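Local atomic coordinates of probable TonB-dependent siderophore receptor PiuA (Acinetobacter baumannii, PDB entry 5FP1), a protein that probably takes part in the first step of iron uptake across the outer membrane by binding iron-chelating siderophores, and may bind ferric enterobactin with micromolar affinity. Residues 232-237 with 249-254; 418-423 with 440-445; 465-470 with 490-495. All blocks are in the same frame, centred on the assembly; numbering follows the deposited sequence. Where two conformers were deposited one is given.

Interaction 1. Residues 232-237 with 249-254; sequences SGIPYW and AEVKQG
A249 meets P235 through a single backbone hydrogen bond, the one polar link between the two segments. A249 N donates to P235 O at 2.9 Å, approaching nearly in line with the carbonyl bond (C=O...N angle 163°). Proline has no amide hydrogen to give, but its carbonyl accepts as well as any other.

The remaining contacts are apolar. The small CB of A249 fits beside the backbone bond, 4.2 Å from W237 CB and 4.3 Å from P235 CG; the indole of W237 itself leads away. Further along, I234 and V251 reach toward each other tip to tip, with I234 CG2 4.1 Å from V251 CG2. I234 CG2 stands anti to its own backbone N, from where it also touches A249 O at 3.7 Å. Branched aliphatic side chains suit this buried spot because they fill it without needing polar partners.

Within 249-254 the chain bends in an inverse gamma turn centred on E250, closed by a weak bond from V251 N to A249 O. R691 NH2 gives A249 O a second donor.

The contact belongs to the long connection between barrel strands 215-226 and 264-279, consistent with an extracellular loop. There strand 234-238 pairs with strand 701-704, through I234 with A702 and Y236 with H700, while P304 of strand 284-304 packs against P235.

Interaction 2. Residues 418-423 with 440-445; sequences STSVYL and RWDKFE. With C8E ((hydroxyethyloxy)tri(ethyloxy)octane), chain E.
S420 holds OG between its backbone N and carbonyl carbon (chi1 45°), and R440 sends CG anti to its own N (chi1 177°), its chain extended to NE. The S420 hydroxyl lies over one face of the guanidinium, with OG 3.0 Å from R440 NH2. The angle is too poor for a hydrogen bond. NE and NH2 are instead directed at D442, in a side-on salt bridge: NE to OD2 at 2.9 Å, and NH2 to the syn lone pair of OD1 at 3.1 Å. S420 CB touches the same OD1, a serine being small enough to sit beside this ion pair, and Y422 CB packs on R440 CB at 3.8 Å.

The backbones form an antiparallel hairpin of the TonB-dependent receptor barrel, strands 405-428 and 433-450. T419 with K443 and V421 with W441 are its hydrogen-bonded pairs here, the straightest bond running from W441 N to V421 O (2.9 Å, 173° at the hydrogen).

The side chains of these two pairs lie on the outer face, where a detergent chain touches W441: its C2 is 3.8 Å from W441 CB. The indole NE1, a single polar group on a largely apolar ring, bonds to D466 OD2 of the next strand.

Interaction 3. Residues 465-470 with 490-495; sequences SDFVTY and TSASPV. With C8E ((hydroxyethyloxy)tri(ethyloxy)octane), chain E.
T490 and Y470 make the tightest meeting of the two segments, at a point where the antiparallel hairpin of barrel strands 459-476 and 482-493 begins to part. T490 N donates to Y470 O at 3.0 Å, an ordinary backbone bond. The return bond uses a side chain: Y470 N donates to T490 OG1, also at 3.0 Å, with 164° at the hydrogen. Threonine suits the place because one branch can stand in for a carbonyl while the other serves as an apolar cover. T490 OG1 sits between its backbone N and carbonyl carbon (chi1 64°), and CG2 lies over one face of the Y470 ring, offset toward its rim, in a CH-pi contact, 4.1 Å from the centroid.

Beyond this pair the short strand segments run at 149° to each other, and contact is made by side chains. A methyl group is all A492 offers, and its CB lies over the face of the F467 ring, 4.0 Å from the centroid and 3.5 Å from CD2. P494, whose backbone has no N-H to pair, brings CG near the same ring. T469 CG2 touches the backbone at A492 N, 4.0 Å away.

Around this shell waters add to the direct bonds: one lies between V468 O and T490 OG1, and another donates to both Y470 O and T490 O. The middle of segment 490-495 meets the plug: A492 N bonds to S125 OG, and S491 OG to G131 O. S465 OG is held by N463 OD1 and faces P494 CB. At this far end a third water accepts from V495 N at 3.0 Å and donates to S465 OG at 3.0 Å.

In the fold
Interactions 2 and 3 are consecutive parts of one barrel wall, their centres about 9 Å apart: strands 433-450 and 459-476 are neighbours, joined by bonds such as F444 N to S465 O (2.8 Å). Both touch the same detergent molecule. Interaction 2 is a regular strand pair with an ion pair on its buried face and a surface that meets detergent; interaction 3 is buried, and trades regular pairing for hydroxyl, water and ring contacts beside the plug. Interaction 1 lies about 45 Å from interaction 2 between centres, on the opposite side of the chain's centre. It too is a buried contact, but within a long connection between barrel strands, where aliphatic packing accompanies a single cross-segment hydrogen bond.

Interaction 1. Residues 232-237 with 249-254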
loop_
_atom_site.group_PDB
_atom_site.type_symbol
_atom_site.label_atom_id
_atom_site.label_comp_id
_atom_site.label_asym_id
_atom_site.label_seq_id
_atom_site.Cartn_x
_atom_site.Cartn_y
_atom_site.Cartn_z
ATOM N N SER A 232 5.365 -10.256 14.866
ATOM C CA SER A 232 5.148 -9.431 16.023
ATOM C C SER A 232 5.982 -8.172 15.778
ATOM O O SER A 232 6.099 -7.680 14.647
ATOM C CB SER A 232 5.587 -10.175 17.294
ATOM O OG SER A 232 5.308 -9.438 18.487
ATOM N N GLY A 233 6.576 -7.641 16.819
ATOM C CA GLY A 233 7.430 -6.481 16.679
ATOM C C GLY A 233 8.384 -6.380 17.853
ATOM O O GLY A 233 8.486 -7.322 18.643
ATOM N N ILE A 234 9.065 -5.241 17.959
ATOM C CA ILE A 234 10.005 -4.966 19.049
ATOM C C ILE A 234 9.452 -3.801 19.865
ATOM O O ILE A 234 9.083 -2.739 19.300
ATOM C CB ILE A 234 11.411 -4.658 18.525
ATOM C CG1 ILE A 234 11.908 -5.772 17.610
ATOM C CG2 ILE A 234 12.382 -4.401 19.681
ATOM C CD1 ILE A 234 12.007 -7.148 18.262
ATOM N N PRO A 235 9.311 -4.003 21.179
ATOM C CA PRO A 235 8.648 -2.978 22.005
ATOM C C PRO A 235 9.515 -1.733 22.162
ATOM O O PRO A 235 10.734 -1.858 22.258
ATOM C CB PRO A 235 8.493 -3.667 23.360
ATOM C CG PRO A 235 9.628 -4.653 23.407
ATOM C CD PRO A 235 9.840 -5.109 21.998
ATOM N N TYR A 236 8.898 -0.556 22.237
ATOM C CA TYR A 236 9.655 0.673 22.542
ATOM C C TYR A 236 10.104 0.607 24.003
ATOM O O TYR A 236 9.326 0.184 24.888
ATOM C CB TYR A 236 8.778 1.908 22.421
ATOM C CG TYR A 236 8.272 2.218 21.013
ATOM C CD1 TYR A 236 9.157 2.511 19.978
ATOM C CD2 TYR A 236 6.919 2.242 20.735
ATOM C CE1 TYR A 236 8.702 2.779 18.689
ATOM C CE2 TYR A 236 6.461 2.556 19.464
ATOM C CZ TYR A 236 7.348 2.810 18.449
ATOM O OH TYR A 236 6.848 3.120 17.199
ATOM N N TRP A 237 11.330 1.060 24.267
ATOM C CA TRP A 237 11.805 1.133 25.638
ATOM C C TRP A 237 12.901 2.168 25.803
ATOM O O TRP A 237 13.812 2.274 24.976
ATOM C CB TRP A 237 12.313 -0.240 26.132
ATOM C CG TRP A 237 12.449 -0.303 27.645
ATOM C CD1 TRP A 237 13.617 -0.334 28.377
ATOM C CD2 TRP A 237 11.386 -0.250 28.594
ATOM N NE1 TRP A 237 13.335 -0.345 29.727
ATOM C CE2 TRP A 237 11.978 -0.295 29.894
ATOM C CE3 TRP A 237 9.994 -0.220 28.489
ATOM C CZ2 TRP A 237 11.232 -0.278 31.039
ATOM C CZ3 TRP A 237 9.250 -0.203 29.647
ATOM C CH2 TRP A 237 9.880 -0.213 30.912
ATOM N N ALA A 249 13.549 -1.521 21.887
ATOM C CA ALA A 249 14.416 -2.147 22.863
ATOM C C ALA A 249 15.661 -2.706 22.219
ATOM O O ALA A 249 15.634 -3.220 21.094
ATOM C CB ALA A 249 13.663 -3.258 23.592
ATOM N N GLU A 250 16.763 -2.632 22.952
ATOM C CA GLU A 250 18.039 -3.218 22.489
ATOM C C GLU A 250 18.056 -4.707 22.812
ATOM O O GLU A 250 18.491 -5.115 23.906
ATOM C CB GLU A 250 19.200 -2.509 23.210
ATOM C CG GLU A 250 19.278 -1.037 22.842
ATOM C CD GLU A 250 19.722 -0.836 21.389
ATOM O OE1 GLU A 250 20.248 -1.788 20.771
ATOM O OE2 GLU A 250 19.542 0.279 20.859
ATOM N N VAL A 251 17.531 -5.504 21.886
ATOM C CA VAL A 251 17.488 -6.942 22.000
ATOM C C VAL A 251 18.081 -7.508 20.733
ATOM O O VAL A 251 18.260 -6.793 19.736
ATOM C CB VAL A 251 16.059 -7.476 22.181
ATOM C CG1 VAL A 251 15.474 -6.934 23.469
ATOM C CG2 VAL A 251 15.183 -7.051 21.002
ATOM N N LYS A 252 18.410 -8.787 20.779
ATOM C CA LYS A 252 19.094 -9.427 19.660
ATOM C C LYS A 252 18.300 -9.293 18.357
ATOM O O LYS A 252 17.080 -9.444 18.336
ATOM C CB LYS A 252 19.292 -10.897 19.947
ATOM C CG LYS A 252 20.278 -11.584 19.015
ATOM C CD LYS A 252 20.418 -13.061 19.371
ATOM C CE LYS A 252 21.330 -13.767 18.380
ATOM N NZ LYS A 252 21.546 -15.192 18.759
ATOM N N GLN A 253 19.011 -9.032 17.277
ATOM C CA GLN A 253 18.409 -8.953 15.961
ATOM C C GLN A 253 17.585 -10.207 15.690
ATOM O O GLN A 253 17.996 -11.313 16.015
ATOM C CB GLN A 253 19.516 -8.785 14.899
ATOM C CG GLN A 253 18.996 -8.663 13.485
ATOM C CD GLN A 253 20.069 -8.355 12.465
ATOM O OE1 GLN A 253 21.257 -8.400 12.754
ATOM N NE2 GLN A 253 19.646 -8.003 11.272
ATOM N N GLY A 254 16.393 -10.035 15.118
ATOM C CA GLY A 254 15.569 -11.174 14.762
ATOM C C GLY A 254 14.846 -11.865 15.908
ATOM O O GLY A 254 14.317 -12.937 15.733
#

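Interaction 2. Residues 418-423 with 440-445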
loop_
_atom_site.group_PDB
_atom_site.type_symbol
_atom_site.label_atom_id
_atom_site.label_comp_id
_atom_site.label_asym_id
_atom_site.label_seq_id
_atom_site.Cartn_x
_atom_site.Cartn_y
_atom_site.Cartn_z
ATOM N N SER A 418 -21.412 3.922 -2.950
ATOM C CA SER A 418 -20.978 5.160 -3.574
ATOM C C SER A 418 -21.479 5.277 -4.995
ATOM O O SER A 418 -21.769 4.280 -5.667
ATOM C CB SER A 418 -19.461 5.252 -3.581
ATOM O OG SER A 418 -18.904 4.258 -4.417
ATOM N N THR A 419 -21.548 6.514 -5.449
ATOM C CA THR A 419 -21.924 6.822 -6.807
ATOM C C THR A 419 -21.235 8.099 -7.232
ATOM O O THR A 419 -21.265 9.091 -6.510
ATOM C CB THR A 419 -23.429 7.055 -6.920
ATOM O OG1 THR A 419 -24.126 5.990 -6.255
ATOM C CG2 THR A 419 -23.822 7.121 -8.388
ATOM N N SER A 420 -20.650 8.094 -8.420
ATOM C CA SER A 420 -19.896 9.241 -8.854
ATOM C C SER A 420 -19.937 9.465 -10.336
ATOM O O SER A 420 -20.187 8.552 -11.123
ATOM C CB SER A 420 -18.433 9.087 -8.420
ATOM O OG SER A 420 -17.938 7.809 -8.684
ATOM N N VAL A 421 -19.651 10.705 -10.715
ATOM C CA VAL A 421 -19.553 11.114 -12.099
ATOM C C VAL A 421 -18.343 12.046 -12.181
ATOM O O VAL A 421 -18.114 12.825 -11.258
ATOM C CB VAL A 421 -20.806 11.917 -12.524
ATOM C CG1 VAL A 421 -20.760 12.246 -14.014
ATOM C CG2 VAL A 421 -22.087 11.178 -12.159
ATOM N N TYR A 422 -17.570 11.969 -13.263
ATOM C CA TYR A 422 -16.414 12.808 -13.414
ATOM C C TYR A 422 -16.148 13.179 -14.881
ATOM O O TYR A 422 -16.620 12.533 -15.816
ATOM C CB TYR A 422 -15.160 12.094 -12.842
ATOM C CG TYR A 422 -14.822 10.874 -13.639
ATOM C CD1 TYR A 422 -15.447 9.656 -13.385
ATOM C CD2 TYR A 422 -13.936 10.944 -14.700
ATOM C CE1 TYR A 422 -15.183 8.545 -14.171
ATOM C CE2 TYR A 422 -13.675 9.846 -15.483
ATOM C CZ TYR A 422 -14.306 8.653 -15.220
ATOM O OH TYR A 422 -14.009 7.573 -16.010
ATOM N N LEU A 423 -15.368 14.236 -15.044
ATOM C CA LEU A 423 -14.808 14.633 -16.333
ATOM C C LEU A 423 -13.333 14.911 -16.149
ATOM O O LEU A 423 -12.948 15.682 -15.249
ATOM C CB LEU A 423 -15.429 15.943 -16.805
ATOM C CG LEU A 423 -16.927 16.156 -16.984
ATOM C CD1 LEU A 423 -17.556 15.092 -17.852
ATOM C CD2 LEU A 423 -17.634 16.251 -15.648
ATOM N N ARG A 440 -14.961 16.045 -10.283
ATOM C CA ARG A 440 -15.649 14.817 -9.907
ATOM C C ARG A 440 -16.638 15.093 -8.803
ATOM O O ARG A 440 -16.338 15.849 -7.871
ATOM C CB ARG A 440 -14.633 13.750 -9.454
ATOM C CG ARG A 440 -15.268 12.456 -8.973
ATOM C CD ARG A 440 -14.272 11.305 -8.954
ATOM N NE ARG A 440 -14.805 10.199 -8.200
ATOM C CZ ARG A 440 -14.573 8.921 -8.467
ATOM N NH1 ARG A 440 -13.759 8.576 -9.445
ATOM N NH2 ARG A 440 -15.112 8.000 -7.683
ATOM N N TRP A 441 -17.805 14.454 -8.891
ATOM C CA TRP A 441 -18.799 14.532 -7.854
ATOM C C TRP A 441 -19.045 13.133 -7.298
ATOM O O TRP A 441 -19.305 12.191 -8.067
ATOM C CB TRP A 441 -20.122 15.079 -8.416
ATOM C CG TRP A 441 -21.244 14.986 -7.413
ATOM C CD1 TRP A 441 -21.505 15.853 -6.381
ATOM C CD2 TRP A 441 -22.231 13.937 -7.314
ATOM N NE1 TRP A 441 -22.599 15.420 -5.663
ATOM C CE2 TRP A 441 -23.063 14.249 -6.212
ATOM C CE3 TRP A 441 -22.488 12.761 -8.047
ATOM C CZ2 TRP A 441 -24.140 13.435 -5.834
ATOM C CZ3 TRP A 441 -23.543 11.953 -7.670
ATOM C CH2 TRP A 441 -24.365 12.300 -6.573
ATOM N N ASP A 442 -18.924 12.998 -5.982
ATOM C CA ASP A 442 -19.104 11.722 -5.293
ATOM C C ASP A 442 -20.260 11.813 -4.311
ATOM O O ASP A 442 -20.417 12.814 -3.602
ATOM C CB ASP A 442 -17.845 11.322 -4.508
ATOM C CG ASP A 442 -16.776 10.728 -5.386
ATOM O OD1 ASP A 442 -16.849 9.523 -5.658
ATOM O OD2 ASP A 442 -15.869 11.463 -5.824
ATOM N N LYS A 443 -21.058 10.751 -4.267
ATOM C CA LYS A 443 -21.967 10.535 -3.163
ATOM C C LYS A 443 -21.522 9.294 -2.412
ATOM O O LYS A 443 -21.206 8.266 -3.029
ATOM C CB LYS A 443 -23.392 10.347 -3.693
ATOM C CG LYS A 443 -24.399 10.000 -2.613
ATOM C CD LYS A 443 -25.799 9.911 -3.202
ATOM C CE LYS A 443 -26.822 9.568 -2.125
ATOM N NZ LYS A 443 -28.128 9.202 -2.735
ATOM N N PHE A 444 -21.483 9.395 -1.093
ATOM C CA PHE A 444 -20.905 8.350 -0.255
ATOM C C PHE A 444 -21.882 8.090 0.891
ATOM O O PHE A 444 -22.359 9.020 1.555
ATOM C CB PHE A 444 -19.537 8.811 0.264
ATOM C CG PHE A 444 -18.890 7.885 1.275
ATOM C CD1 PHE A 444 -19.108 8.055 2.625
ATOM C CD2 PHE A 444 -18.015 6.894 0.867
ATOM C CE1 PHE A 444 -18.499 7.222 3.569
ATOM C CE2 PHE A 444 -17.392 6.058 1.797
ATOM C CZ PHE A 444 -17.645 6.224 3.141
ATOM N N GLU A 445 -22.162 6.828 1.138
ATOM C CA GLU A 445 -22.885 6.451 2.334
ATOM C C GLU A 445 -22.223 5.265 3.043
ATOM O O GLU A 445 -21.923 4.244 2.420
ATOM C CB GLU A 445 -24.326 6.092 1.999
ATOM C CG GLU A 445 -25.081 5.622 3.234
ATOM C CD GLU A 445 -26.493 5.165 2.904
ATOM O OE1 GLU A 445 -27.353 6.004 2.563
ATOM O OE2 GLU A 445 -26.734 3.965 3.013
HETATM C C1 C8E E . -18.861 16.209 -13.159
HETATM C C2 C8E E . -19.458 16.637 -11.837
HETATM C C3 C8E E . -20.135 17.988 -11.980
HETATM C C4 C8E E . -20.069 18.820 -10.702
HETATM C C5 C8E E . -21.364 18.728 -9.900
HETATM C C6 C8E E . -21.636 20.001 -9.101
HETATM C C7 C8E E . -22.859 19.830 -8.199
HETATM C C8 C8E E . -22.627 20.373 -6.788
HETATM O O9 C8E E . -22.914 19.355 -5.824
HETATM C C10 C8E E . -22.899 19.843 -4.477
HETATM C C11 C8E E . -21.966 18.983 -3.618
HETATM O O12 C8E E . -21.676 19.580 -2.347
HETATM C C13 C8E E . -21.303 20.961 -2.401
HETATM C C14 C8E E . -20.155 21.190 -3.384
HETATM O O15 C8E E . -19.960 22.586 -3.618
HETATM C C16 C8E E . -20.708 23.083 -4.726
HETATM C C17 C8E E . -19.752 23.596 -5.794
HETATM O O18 C8E E . -20.400 23.566 -7.064
HETATM C C19 C8E E . -19.462 23.336 -8.111
HETATM C C20 C8E E . -20.159 23.413 -9.462
HETATM O O21 C8E E . -19.304 22.835 -10.454
#

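Interaction 3. Residues 465-470 with 490-495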
loop_
_atom_site.group_PDB
_atom_site.type_symbol
_atom_site.label_atom_id
_atom_site.label_comp_id
_atom_site.label_asym_id
_atom_site.label_seq_id
_atom_site.Cartn_x
_atom_site.Cartn_y
_atom_site.Cartn_z
ATOM N N SER A 465 -22.371 11.639 2.829
ATOM C CA SER A 465 -21.521 12.772 2.438
ATOM C C SER A 465 -21.635 12.871 0.926
ATOM O O SER A 465 -21.776 11.866 0.226
ATOM C CB SER A 465 -20.057 12.510 2.813
ATOM O OG SER A 465 -19.873 12.442 4.224
ATOM N N ASP A 466 -21.619 14.074 0.406
ATOM C CA ASP A 466 -21.422 14.213 -1.004
ATOM C C ASP A 466 -20.491 15.393 -1.236
ATOM O O ASP A 466 -20.496 16.363 -0.483
ATOM C CB ASP A 466 -22.733 14.288 -1.748
ATOM C CG ASP A 466 -23.310 15.618 -1.723
ATOM O OD1 ASP A 466 -23.775 16.001 -0.637
ATOM O OD2 ASP A 466 -23.274 16.281 -2.782
ATOM N N PHE A 467 -19.619 15.273 -2.215
ATOM C CA PHE A 467 -18.522 16.247 -2.284
ATOM C C PHE A 467 -18.028 16.351 -3.705
ATOM O O PHE A 467 -18.167 15.421 -4.505
ATOM C CB PHE A 467 -17.385 15.861 -1.314
ATOM C CG PHE A 467 -17.001 14.403 -1.348
ATOM C CD1 PHE A 467 -17.601 13.482 -0.502
ATOM C CD2 PHE A 467 -15.998 13.958 -2.193
ATOM C CE1 PHE A 467 -17.218 12.144 -0.519
ATOM C CE2 PHE A 467 -15.628 12.625 -2.226
ATOM C CZ PHE A 467 -16.245 11.711 -1.398
ATOM N N VAL A 468 -17.490 17.508 -4.040
ATOM C CA VAL A 468 -16.941 17.731 -5.363
ATOM C C VAL A 468 -15.456 17.934 -5.197
ATOM O O VAL A 468 -15.032 18.687 -4.316
ATOM C CB VAL A 468 -17.569 19.002 -5.991
ATOM C CG1 VAL A 468 -16.881 19.379 -7.305
ATOM C CG2 VAL A 468 -19.055 18.770 -6.193
ATOM N N THR A 469 -14.666 17.266 -6.026
ATOM C CA THR A 469 -13.236 17.465 -5.995
ATOM C C THR A 469 -12.741 17.807 -7.393
ATOM O O THR A 469 -13.443 17.584 -8.409
ATOM C CB THR A 469 -12.491 16.223 -5.464
ATOM O OG1 THR A 469 -12.831 15.080 -6.243
ATOM C CG2 THR A 469 -12.883 15.977 -4.044
ATOM N N TYR A 470 -11.552 18.386 -7.456
ATOM C CA TYR A 470 -11.039 18.780 -8.749
ATOM C C TYR A 470 -9.546 18.847 -8.877
ATOM O O TYR A 470 -8.798 18.669 -7.919
ATOM C CB TYR A 470 -11.684 20.109 -9.156
ATOM C CG TYR A 470 -11.364 21.269 -8.244
ATOM C CD1 TYR A 470 -12.134 21.523 -7.108
ATOM C CD2 TYR A 470 -10.337 22.146 -8.547
ATOM C CE1 TYR A 470 -11.843 22.601 -6.276
ATOM C CE2 TYR A 470 -10.051 23.238 -7.731
ATOM C CZ TYR A 470 -10.797 23.455 -6.592
ATOM O OH TYR A 470 -10.499 24.546 -5.784
ATOM N N THR A 490 -7.537 18.678 -5.244
ATOM C CA THR A 490 -8.154 18.525 -3.946
ATOM C C THR A 490 -8.451 17.060 -3.622
ATOM O O THR A 490 -8.435 16.169 -4.494
ATOM C CB THR A 490 -9.465 19.338 -3.818
ATOM O OG1 THR A 490 -10.466 18.848 -4.730
ATOM C CG2 THR A 490 -9.210 20.828 -4.069
ATOM N N SER A 491 -8.763 16.844 -2.350
ATOM C CA SER A 491 -9.194 15.551 -1.863
ATOM C C SER A 491 -10.210 15.737 -0.752
ATOM O O SER A 491 -10.173 16.724 -0.032
ATOM C CB SER A 491 -7.983 14.769 -1.358
ATOM O OG SER A 491 -8.366 13.691 -0.506
ATOM N N ALA A 492 -11.104 14.765 -0.616
ATOM C CA ALA A 492 -12.064 14.690 0.475
ATOM C C ALA A 492 -12.074 13.235 0.994
ATOM O O ALA A 492 -11.938 12.280 0.211
ATOM C CB ALA A 492 -13.451 15.097 -0.003
ATOM N N SER A 493 -12.187 13.089 2.312
ATOM C CA SER A 493 -12.111 11.773 2.978
ATOM C C SER A 493 -13.219 11.688 4.021
ATOM O O SER A 493 -13.139 12.324 5.079
ATOM C CB SER A 493 -10.728 11.545 3.619
ATOM O OG SER A 493 -10.578 10.190 4.098
ATOM N N PRO A 494 -14.293 10.975 3.693
ATOM C CA PRO A 494 -15.452 10.911 4.577
ATOM C C PRO A 494 -15.219 9.968 5.746
ATOM O O PRO A 494 -14.396 9.047 5.666
ATOM C CB PRO A 494 -16.551 10.356 3.668
ATOM C CG PRO A 494 -15.815 9.489 2.695
ATOM C CD PRO A 494 -14.495 10.185 2.462
ATOM N N VAL A 495 -15.912 10.200 6.852
ATOM C CA VAL A 495 -15.859 9.259 7.965
ATOM C C VAL A 495 -16.464 7.934 7.498
ATOM O O VAL A 495 -17.387 7.907 6.702
ATOM C CB VAL A 495 -16.586 9.780 9.226
ATOM C CG1 VAL A 495 -18.075 9.783 9.013
ATOM C CG2 VAL A 495 -16.227 8.941 10.440
HETATM C C1 C8E E . -18.861 16.209 -13.159
HETATM C C2 C8E E . -19.458 16.637 -11.837
HETATM C C3 C8E E . -20.135 17.988 -11.980
HETATM C C4 C8E E . -20.069 18.820 -10.702
HETATM C C5 C8E E . -21.364 18.728 -9.900
HETATM C C6 C8E E . -21.636 20.001 -9.101
HETATM C C7 C8E E . -22.859 19.830 -8.199
HETATM C C8 C8E E . -22.627 20.373 -6.788
HETATM O O9 C8E E . -22.914 19.355 -5.824
HETATM C C10 C8E E . -22.899 19.843 -4.477
HETATM C C11 C8E E . -21.966 18.983 -3.618
HETATM O O12 C8E E . -21.676 19.580 -2.347
HETATM C C13 C8E E . -21.303 20.961 -2.401
HETATM C C14 C8E E . -20.155 21.190 -3.384
HETATM O O15 C8E E . -19.960 22.586 -3.618
HETATM C C16 C8E E . -20.708 23.083 -4.726
HETATM C C17 C8E E . -19.752 23.596 -5.794
HETATM O O18 C8E E . -20.400 23.566 -7.064
HETATM C C19 C8E E . -19.462 23.336 -8.111
HETATM C C20 C8E E . -20.159 23.413 -9.462
HETATM O O21 C8E E . -19.304 22.835 -10.454
HETATM O O HOH W 1 -17.787 12.519 6.350
HETATM O O HOH W 2 -12.699 19.671 -3.340
HETATM O O HOH W 3 -8.203 15.920 -7.186
#